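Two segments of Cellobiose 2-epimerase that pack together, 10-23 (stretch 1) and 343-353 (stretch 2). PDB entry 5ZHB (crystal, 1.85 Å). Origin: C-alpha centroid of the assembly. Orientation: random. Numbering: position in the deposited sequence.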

ATOM      1  N   ASN A  10      12.823 -11.274  12.756  1.00 29.28           N
ATOM      2  CA  ASN A  10      13.154 -12.628  12.347  1.00 29.69           C
ATOM      3  C   ASN A  10      12.313 -13.026  11.129  1.00 29.21           C
ATOM      4  O   ASN A  10      12.842 -13.589  10.172  1.00 25.07           O
ATOM      5  N   GLU A  11      11.006 -12.747  11.179  1.00 28.02           N
ATOM      6  CA  GLU A  11      10.101 -13.101  10.085  1.00 25.81           C
ATOM      7  C   GLU A  11      10.564 -12.387   8.826  1.00 24.40           C
ATOM      8  O   GLU A  11      10.691 -13.019   7.759  1.00 27.91           O
ATOM      9  N   LEU A  12      10.908 -11.112   8.971  1.00 24.97           N
ATOM     10  CA  LEU A  12      11.300 -10.301   7.832  1.00 25.04           C
ATOM     11  C   LEU A  12      12.586 -10.835   7.196  1.00 26.67           C
ATOM     12  O   LEU A  12      12.628 -11.067   5.997  1.00 23.08           O
ATOM     13  N   GLU A  13      13.632 -10.980   8.008  1.00 27.89           N
ATOM     14  CA  GLU A  13      14.980 -11.235   7.508  1.00 28.56           C
ATOM     15  C   GLU A  13      15.179 -12.708   7.163  1.00 26.70           C
ATOM     16  O   GLU A  13      15.977 -13.005   6.292  1.00 29.62           O
ATOM     17  N   THR A  14      14.472 -13.637   7.816  1.00 28.52           N
ATOM     18  CA  THR A  14      14.744 -15.049   7.570  1.00 30.95           C
ATOM     19  C   THR A  14      13.699 -15.698   6.664  1.00 32.06           C
ATOM     20  O   THR A  14      13.950 -16.798   6.193  1.00 31.55           O
ATOM     21  N   HIS A  15      12.522 -15.066   6.434  1.00 28.82           N
ATOM     22  CA  HIS A  15      11.459 -15.722   5.681  1.00 26.75           C
ATOM     23  C   HIS A  15      11.040 -14.814   4.518  1.00 25.36           C
ATOM     24  O   HIS A  15      11.140 -15.227   3.362  1.00 25.54           O
ATOM     25  N   ILE A  16      10.607 -13.577   4.819  1.00 23.85           N
ATOM     26  CA  ILE A  16       9.973 -12.719   3.815  1.00 23.94           C
ATOM     27  C   ILE A  16      10.986 -12.291   2.763  1.00 24.88           C
ATOM     28  O   ILE A  16      10.804 -12.546   1.574  1.00 25.86           O
ATOM     29  N   LEU A  17      12.008 -11.556   3.175  1.00 21.73           N
ATOM     30  CA  LEU A  17      12.931 -10.991   2.209  1.00 25.41           C
ATOM     31  C   LEU A  17      13.712 -12.060   1.428  1.00 24.23           C
ATOM     32  O   LEU A  17      13.871 -11.907   0.226  1.00 28.35           O
ATOM     33  N   PRO A  18      14.216 -13.161   2.018  1.00 28.10           N
ATOM     34  CA  PRO A  18      14.791 -14.253   1.208  1.00 28.19           C
ATOM     35  C   PRO A  18      13.848 -14.836   0.158  1.00 29.13           C
ATOM     36  O   PRO A  18      14.280 -15.202  -0.930  1.00 27.92           O
ATOM     37  N   PHE A  19      12.540 -14.938   0.456  1.00 27.26           N
ATOM     38  CA  PHE A  19      11.609 -15.471  -0.528  1.00 27.01           C
ATOM     39  C   PHE A  19      11.577 -14.579  -1.778  1.00 27.63           C
ATOM     40  O   PHE A  19      11.689 -15.069  -2.903  1.00 27.17           O
ATOM     41  N   TRP A  20      11.459 -13.258  -1.567  1.00 26.60           N
ATOM     42  CA  TRP A  20      11.431 -12.278  -2.640  1.00 25.04           C
ATOM     43  C   TRP A  20      12.758 -12.217  -3.396  1.00 28.00           C
ATOM     44  O   TRP A  20      12.760 -12.082  -4.612  1.00 27.75           O
ATOM     45  N   ALA A  21      13.893 -12.348  -2.691  1.00 29.23           N
ATOM     46  CA  ALA A  21      15.199 -12.418  -3.345  1.00 29.77           C
ATOM     47  C   ALA A  21      15.320 -13.614  -4.293  1.00 28.20           C
ATOM     48  O   ALA A  21      15.970 -13.484  -5.327  1.00 29.23           O
ATOM     49  N   LYS A  22      14.658 -14.745  -3.988  1.00 28.46           N
ATOM     50  CA  LYS A  22      14.670 -15.912  -4.851  1.00 30.11           C
ATOM     51  C   LYS A  22      13.864 -15.670  -6.136  1.00 32.32           C
ATOM     52  O   LYS A  22      13.844 -16.530  -7.019  1.00 30.75           O
ATOM     53  N   LEU A  23      13.151 -14.539  -6.249  1.00 28.07           N
ATOM     54  CA  LEU A  23      12.418 -14.244  -7.478  1.00 27.51           C
ATOM     55  C   LEU A  23      13.189 -13.267  -8.374  1.00 27.07           C
ATOM     56  O   LEU A  23      12.630 -12.753  -9.355  1.00 27.38           O
ATOM     57  N   MET A 343      -1.516 -17.656   8.851  1.00 22.56           N
ATOM     58  CA  MET A 343      -1.273 -16.853   7.658  1.00 24.58           C
ATOM     59  C   MET A 343       0.139 -17.052   7.119  1.00 22.46           C
ATOM     60  O   MET A 343       0.343 -16.931   5.916  1.00 20.43           O
ATOM     61  N   ILE A 344       1.129 -17.303   7.994  1.00 24.70           N
ATOM     62  CA  ILE A 344       2.501 -17.467   7.526  1.00 24.65           C
ATOM     63  C   ILE A 344       2.657 -18.919   7.070  1.00 24.59           C
ATOM     64  O   ILE A 344       2.393 -19.823   7.842  1.00 24.33           O
ATOM     65  N   ASP A 345       3.087 -19.120   5.828  1.00 24.39           N
ATOM     66  CA  ASP A 345       3.134 -20.437   5.193  1.00 23.36           C
ATOM     67  C   ASP A 345       4.335 -21.176   5.775  1.00 23.93           C
ATOM     68  O   ASP A 345       5.401 -20.601   5.838  1.00 27.79           O
ATOM     69  N   SER A 346       4.177 -22.426   6.195  1.00 26.74           N
ATOM     70  CA  SER A 346       5.340 -23.149   6.680  1.00 34.01           C
ATOM     71  C   SER A 346       5.896 -24.098   5.613  1.00 31.28           C
ATOM     72  O   SER A 346       6.871 -24.803   5.864  1.00 29.42           O
ATOM     73  N   ARG A 347       5.384 -24.029   4.382  1.00 27.58           N
ATOM     74  CA  ARG A 347       5.963 -24.833   3.320  1.00 28.00           C
ATOM     75  C   ARG A 347       7.339 -24.287   2.980  1.00 28.54           C
ATOM     76  O   ARG A 347       7.580 -23.086   3.057  1.00 23.04           O
ATOM     77  N   GLU A 348       8.253 -25.196   2.616  1.00 27.56           N
ATOM     78  CA  GLU A 348       9.506 -24.789   2.023  1.00 29.05           C
ATOM     79  C   GLU A 348       9.189 -24.221   0.641  1.00 32.51           C
ATOM     80  O   GLU A 348       8.565 -24.893  -0.195  1.00 40.15           O
ATOM     81  N   GLY A 349       9.655 -23.011   0.409  1.00 31.00           N
ATOM     82  CA  GLY A 349       9.328 -22.323  -0.820  1.00 30.23           C
ATOM     83  C   GLY A 349       8.267 -21.240  -0.621  1.00 26.09           C
ATOM     84  O   GLY A 349       8.010 -20.495  -1.556  1.00 26.33           O
ATOM     85  N   GLY A 350       7.624 -21.218   0.558  1.00 27.05           N
ATOM     86  CA  GLY A 350       6.470 -20.362   0.810  1.00 27.33           C
ATOM     87  C   GLY A 350       6.818 -19.015   1.441  1.00 24.55           C
ATOM     88  O   GLY A 350       7.979 -18.693   1.734  1.00 23.83           O
ATOM     89  N   GLU A 351       5.774 -18.184   1.629  1.00 21.70           N
ATOM     90  CA  GLU A 351       5.945 -16.885   2.267  1.00 22.70           C
ATOM     91  C   GLU A 351       4.748 -16.700   3.194  1.00 23.23           C
ATOM     92  O   GLU A 351       4.570 -17.460   4.143  1.00 24.25           O
ATOM     93  N   TRP A 352       3.845 -15.798   2.799  1.00 22.61           N
ATOM     94  CA  TRP A 352       2.551 -15.672   3.444  1.00 21.10           C
ATOM     95  C   TRP A 352       1.458 -16.071   2.455  1.00 19.09           C
ATOM     96  O   TRP A 352       1.492 -15.794   1.258  1.00 19.76           O
ATOM     97  N   TYR A 353       0.405 -16.676   2.980  1.00 20.80           N
ATOM     98  CA  TYR A 353      -0.774 -16.885   2.162  1.00 20.00           C
ATOM     99  C   TYR A 353      -1.489 -15.564   1.876  1.00 20.30           C
ATOM    100  O   TYR A 353      -1.401 -14.611   2.646  1.00 20.09           O
TER

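One face of a helix that begins earlier in the chain packs against an irregular hairpin-like loop through a mixed contact in which indole and imidazole N-H groups reach carboxylate and carbonyl oxygens while F19, I16 and I344 fill the spaces between them; the two stretches, more than 300 residues apart in sequence, bury 496 Å² together. E11, H15, F19 and K22 point their CA-to-CB bonds toward the loop, whereas those of I16 and W20 run sideways and only the ends of the side chains come nearer. L12 and L17 point away.

At the first end of the contact, E11 (chi1 t, chi2 p) meets W352 (chi1 m), whose NE1 donates a hydrogen bond to E11 OE2 at 2.8 Å; the carboxylate oxygen lies at the edge of the indole, near its plane, although its modelled place is less sure. I344 (m, t) points toward the helix and packs against both E11 and H15, its CD1 3.5 Å from E11 CD and its CG2 3.5 Å from H15 CD2. I16 (m, t) supplies apolar packing beside the same indole, with CG1 3.7 Å from W352 NE1 and CD1 4.1 Å from W352 CE2.

H15 (chi1 t) sits at the centre, its imidazole set among backbone carbonyls. H15 NE2 donates to E351 O at 3.2 Å and, weakly, to D345 O at 3.3 Å. These two residues are already joined by the backbone bond from D345 N to E351 O, 2.8 Å, so the ring engages the loop where its two arms are tied together. H15 CE1 also approaches G350 O to 3.1 Å.

F19 (chi1 t) lays one ring face against E351: CB stands 3.6 Å from the ring centroid, only 10° off the normal, a CH-pi contact. At the ring edge, F19 CE2 is 3.3 Å from G349 O. E351 (chi1 t, chi2 between wells at -110°) has the largest covered area of any residue here. E351 OE1 accepts a nearly straight hydrogen bond from W20 NE1 (W20 chi1 m), 2.9 Å and 167°, at the indole edge, while E351 OE2 takes the backbone N of W352 at 2.7 Å; the carboxylate thus links the helix to the backbone of the loop, and both oxygens have further partners elsewhere in the structure.

The loop contains a type II turn from R347 to G350, closed by G350 N to R347 O at 3.1 Å. G349 has backbone angles that call for glycine, and a CB on G350 would clash with D345 OD2. D345 (chi1 t) is tied to R347, at the start of the turn, by a salt bridge, R347 NH2 to D345 OD2 at 2.6 Å, and accepts R347 N on OD1 at 2.9 Å. At the exposed border, K22 (chi1 m, chi2 t) is bridged to the loop by water 1, which accepts from K22 NZ at 3.0 Å and donates to G350 O at 2.7 Å.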

ATOM      1  CB  ASN A  10      12.988 -13.576  13.522  1.00 31.93           C
ATOM      2  CG  ASN A  10      13.156 -15.024  13.146  1.00 37.29           C
ATOM      3  OD1 ASN A  10      12.189 -15.801  13.165  1.00 42.32           O
ATOM      4  ND2 ASN A  10      14.364 -15.397  12.772  1.00 39.89           N
ATOM      5  CB  GLU A  11       8.624 -12.888  10.441  1.00 24.04           C
ATOM      6  CG  GLU A  11       7.643 -13.140   9.293  1.00 26.19           C
ATOM      7  CD  GLU A  11       7.663 -14.538   8.677  1.00 28.26           C
ATOM      8  OE1 GLU A  11       8.126 -15.477   9.359  1.00 27.62           O
ATOM      9  OE2 GLU A  11       7.236 -14.698   7.513  1.00 21.79           O
ATOM     10  CB  LEU A  12      11.475  -8.849   8.244  1.00 25.90           C
ATOM     11  CG  LEU A  12      11.984  -7.907   7.156  1.00 23.64           C
ATOM     12  CD1 LEU A  12      11.026  -7.895   5.971  1.00 25.84           C
ATOM     13  CD2 LEU A  12      12.161  -6.536   7.744  1.00 24.72           C
ATOM     14  CB  GLU A  13      15.994 -10.750   8.544  1.00 31.66           C
ATOM     15  CG  GLU A  13      15.972  -9.234   8.701  1.00 34.09           C
ATOM     16  CD  GLU A  13      17.226  -8.611   9.292  1.00 44.13           C
ATOM     17  OE1 GLU A  13      17.370  -8.692  10.531  1.00 40.92           O
ATOM     18  OE2 GLU A  13      18.046  -8.059   8.504  1.00 41.29           O
ATOM     19  CB  THR A  14      14.914 -15.862   8.863  1.00 33.10           C
ATOM     20  OG1 THR A  14      13.649 -16.079   9.470  1.00 33.14           O
ATOM     21  CG2 THR A  14      15.888 -15.233   9.844  1.00 36.15           C
ATOM     22  CB  HIS A  15      10.337 -16.162   6.629  1.00 27.76           C
ATOM     23  CG  HIS A  15       9.269 -17.005   6.020  1.00 27.73           C
ATOM     24  ND1 HIS A  15       9.527 -18.063   5.173  1.00 30.97           N
ATOM     25  CD2 HIS A  15       7.943 -16.974   6.181  1.00 23.75           C
ATOM     26  CE1 HIS A  15       8.371 -18.617   4.824  1.00 28.45           C
ATOM     27  NE2 HIS A  15       7.402 -17.968   5.442  1.00 28.10           N
ATOM     28  CB  ILE A  16       9.287 -11.478   4.435  1.00 23.77           C
ATOM     29  CG1 ILE A  16       8.183 -11.876   5.407  1.00 24.51           C
ATOM     30  CG2 ILE A  16       8.765 -10.596   3.307  1.00 25.65           C
ATOM     31  CD1 ILE A  16       7.562 -10.726   6.186  1.00 24.33           C
ATOM     32  CB  LEU A  17      13.831  -9.981   2.896  1.00 26.03           C
ATOM     33  CG  LEU A  17      13.088  -8.801   3.529  1.00 25.01           C
ATOM     34  CD1 LEU A  17      14.025  -7.899   4.276  1.00 27.29           C
ATOM     35  CD2 LEU A  17      12.334  -8.016   2.473  1.00 26.98           C
ATOM     36  CB  PRO A  18      15.225 -15.319   2.250  1.00 30.76           C
ATOM     37  CG  PRO A  18      15.405 -14.534   3.527  1.00 32.51           C
ATOM     38  CD  PRO A  18      14.380 -13.381   3.466  1.00 27.93           C
ATOM     39  CB  PHE A  19      10.207 -15.597   0.071  1.00 27.18           C
ATOM     40  CG  PHE A  19       9.106 -15.792  -0.964  1.00 23.74           C
ATOM     41  CD1 PHE A  19       8.465 -14.704  -1.548  1.00 22.24           C
ATOM     42  CD2 PHE A  19       8.693 -17.069  -1.311  1.00 23.96           C
ATOM     43  CE1 PHE A  19       7.463 -14.900  -2.480  1.00 21.91           C
ATOM     44  CE2 PHE A  19       7.699 -17.269  -2.234  1.00 22.74           C
ATOM     45  CZ  PHE A  19       7.046 -16.187  -2.791  1.00 23.77           C
ATOM     46  CB  TRP A  20      10.988 -10.924  -2.059  1.00 24.30           C
ATOM     47  CG  TRP A  20       9.536 -10.986  -1.685  1.00 24.47           C
ATOM     48  CD1 TRP A  20       8.961 -11.238  -0.478  1.00 25.33           C
ATOM     49  CD2 TRP A  20       8.467 -10.978  -2.643  1.00 26.39           C
ATOM     50  NE1 TRP A  20       7.605 -11.338  -0.606  1.00 25.37           N
ATOM     51  CE2 TRP A  20       7.274 -11.191  -1.927  1.00 28.46           C
ATOM     52  CE3 TRP A  20       8.417 -10.775  -4.024  1.00 25.60           C
ATOM     53  CZ2 TRP A  20       6.039 -11.198  -2.564  1.00 33.12           C
ATOM     54  CZ3 TRP A  20       7.198 -10.800  -4.657  1.00 29.37           C
ATOM     55  CH2 TRP A  20       6.031 -11.038  -3.937  1.00 32.01           C
ATOM     56  CB  ALA A  21      16.303 -12.444  -2.312  1.00 32.90           C
ATOM     57  CB  LYS A  22      14.151 -17.152  -4.102  1.00 33.52           C
ATOM     58  CG  LYS A  22      15.115 -17.811  -3.105  1.00 39.71           C
ATOM     59  CD  LYS A  22      14.567 -18.998  -2.301  1.00 44.99           C
ATOM     60  CE  LYS A  22      13.897 -18.617  -0.988  1.00 52.66           C
ATOM     61  NZ  LYS A  22      12.669 -19.350  -0.623  1.00 51.38           N
ATOM     62  CB  LEU A  23      11.031 -13.687  -7.124  1.00 27.61           C
ATOM     63  CG  LEU A  23      10.110 -14.589  -6.296  1.00 30.27           C
ATOM     64  CD1 LEU A  23       8.749 -13.901  -6.149  1.00 31.20           C
ATOM     65  CD2 LEU A  23       9.949 -16.019  -6.887  1.00 30.19           C
ATOM     66  CB  MET A 343      -1.449 -15.358   7.962  1.00 26.53           C
ATOM     67  CG  MET A 343      -1.533 -14.408   6.745  1.00 27.46           C
ATOM     68  SD  MET A 343      -3.000 -14.580   5.698  1.00 31.38           S
ATOM     69  CE  MET A 343      -4.198 -13.982   6.907  1.00 32.47           C
ATOM     70  CB  ILE A 344       3.540 -17.088   8.600  1.00 25.38           C
ATOM     71  CG1 ILE A 344       3.378 -15.638   9.066  1.00 25.28           C
ATOM     72  CG2 ILE A 344       4.969 -17.356   8.079  1.00 24.26           C
ATOM     73  CD1 ILE A 344       4.474 -15.125   9.988  1.00 25.95           C
ATOM     74  CB  ASP A 345       3.319 -20.261   3.695  1.00 23.18           C
ATOM     75  CG  ASP A 345       3.112 -21.488   2.829  1.00 22.83           C
ATOM     76  OD1 ASP A 345       3.067 -22.605   3.394  1.00 26.92           O
ATOM     77  OD2 ASP A 345       2.868 -21.300   1.640  1.00 24.17           O
ATOM     78  CB  SER A 346       5.049 -23.836   7.967  1.00 35.98           C
ATOM     79  OG  SER A 346       4.028 -24.787   7.752  1.00 38.28           O
ATOM     80  CB  ARG A 347       5.141 -24.842   2.037  1.00 25.71           C
ATOM     81  CG  ARG A 347       3.839 -25.573   2.258  1.00 28.04           C
ATOM     82  CD  ARG A 347       3.058 -25.516   0.978  1.00 28.13           C
ATOM     83  NE  ARG A 347       2.548 -24.151   0.784  1.00 26.64           N
ATOM     84  CZ  ARG A 347       1.925 -23.690  -0.282  1.00 28.28           C
ATOM     85  NH1 ARG A 347       1.714 -24.480  -1.327  1.00 28.59           N
ATOM     86  NH2 ARG A 347       1.508 -22.427  -0.308  1.00 27.26           N
ATOM     87  CB  GLU A 348      10.401 -26.008   1.827  1.00 32.19           C
ATOM     88  CG  GLU A 348      11.843 -25.653   1.530  1.00 37.11           C
ATOM     89  CD  GLU A 348      12.690 -26.908   1.330  1.00 36.46           C
ATOM     90  OE1 GLU A 348      12.262 -28.049   1.588  1.00 36.17           O
ATOM     91  OE2 GLU A 348      13.795 -26.691   0.853  1.00 43.43           O
ATOM     92  CB  GLU A 351       6.143 -15.870   1.133  1.00 22.07           C
ATOM     93  CG  GLU A 351       6.457 -14.440   1.554  1.00 21.18           C
ATOM     94  CD  GLU A 351       5.381 -13.367   1.328  1.00 20.32           C
ATOM     95  OE1 GLU A 351       5.748 -12.186   1.401  1.00 21.95           O
ATOM     96  OE2 GLU A 351       4.205 -13.698   1.139  1.00 20.67           O
ATOM     97  CB  TRP A 352       2.335 -14.228   3.948  1.00 21.02           C
ATOM     98  CG  TRP A 352       3.248 -13.746   5.053  1.00 22.70           C
ATOM     99  CD1 TRP A 352       4.522 -14.115   5.356  1.00 22.63           C
ATOM    100  CD2 TRP A 352       2.889 -12.760   6.051  1.00 22.00           C
ATOM    101  NE1 TRP A 352       4.983 -13.439   6.456  1.00 22.18           N
ATOM    102  CE2 TRP A 352       3.995 -12.597   6.907  1.00 21.33           C
ATOM    103  CE3 TRP A 352       1.729 -12.026   6.306  1.00 22.18           C
ATOM    104  CZ2 TRP A 352       3.982 -11.713   7.982  1.00 20.95           C
ATOM    105  CZ3 TRP A 352       1.717 -11.155   7.373  1.00 22.33           C
ATOM    106  CH2 TRP A 352       2.809 -11.020   8.212  1.00 22.71           C
ATOM    107  CB  TYR A 353      -1.745 -17.790   2.897  1.00 22.23           C
ATOM    108  CG  TYR A 353      -1.204 -19.154   3.259  1.00 22.45           C
ATOM    109  CD1 TYR A 353      -0.788 -20.056   2.280  1.00 25.90           C
ATOM    110  CD2 TYR A 353      -1.242 -19.583   4.582  1.00 24.92           C
ATOM    111  CE1 TYR A 353      -0.315 -21.315   2.634  1.00 27.01           C
ATOM    112  CE2 TYR A 353      -0.794 -20.840   4.941  1.00 25.83           C
ATOM    113  CZ  TYR A 353      -0.370 -21.715   3.963  1.00 28.66           C
ATOM    114  OH  TYR A 353       0.033 -22.944   4.365  1.00 28.75           O
TER
HETATM  115  O   HOH W   1      10.587 -19.513   1.506  1.00 28.38           O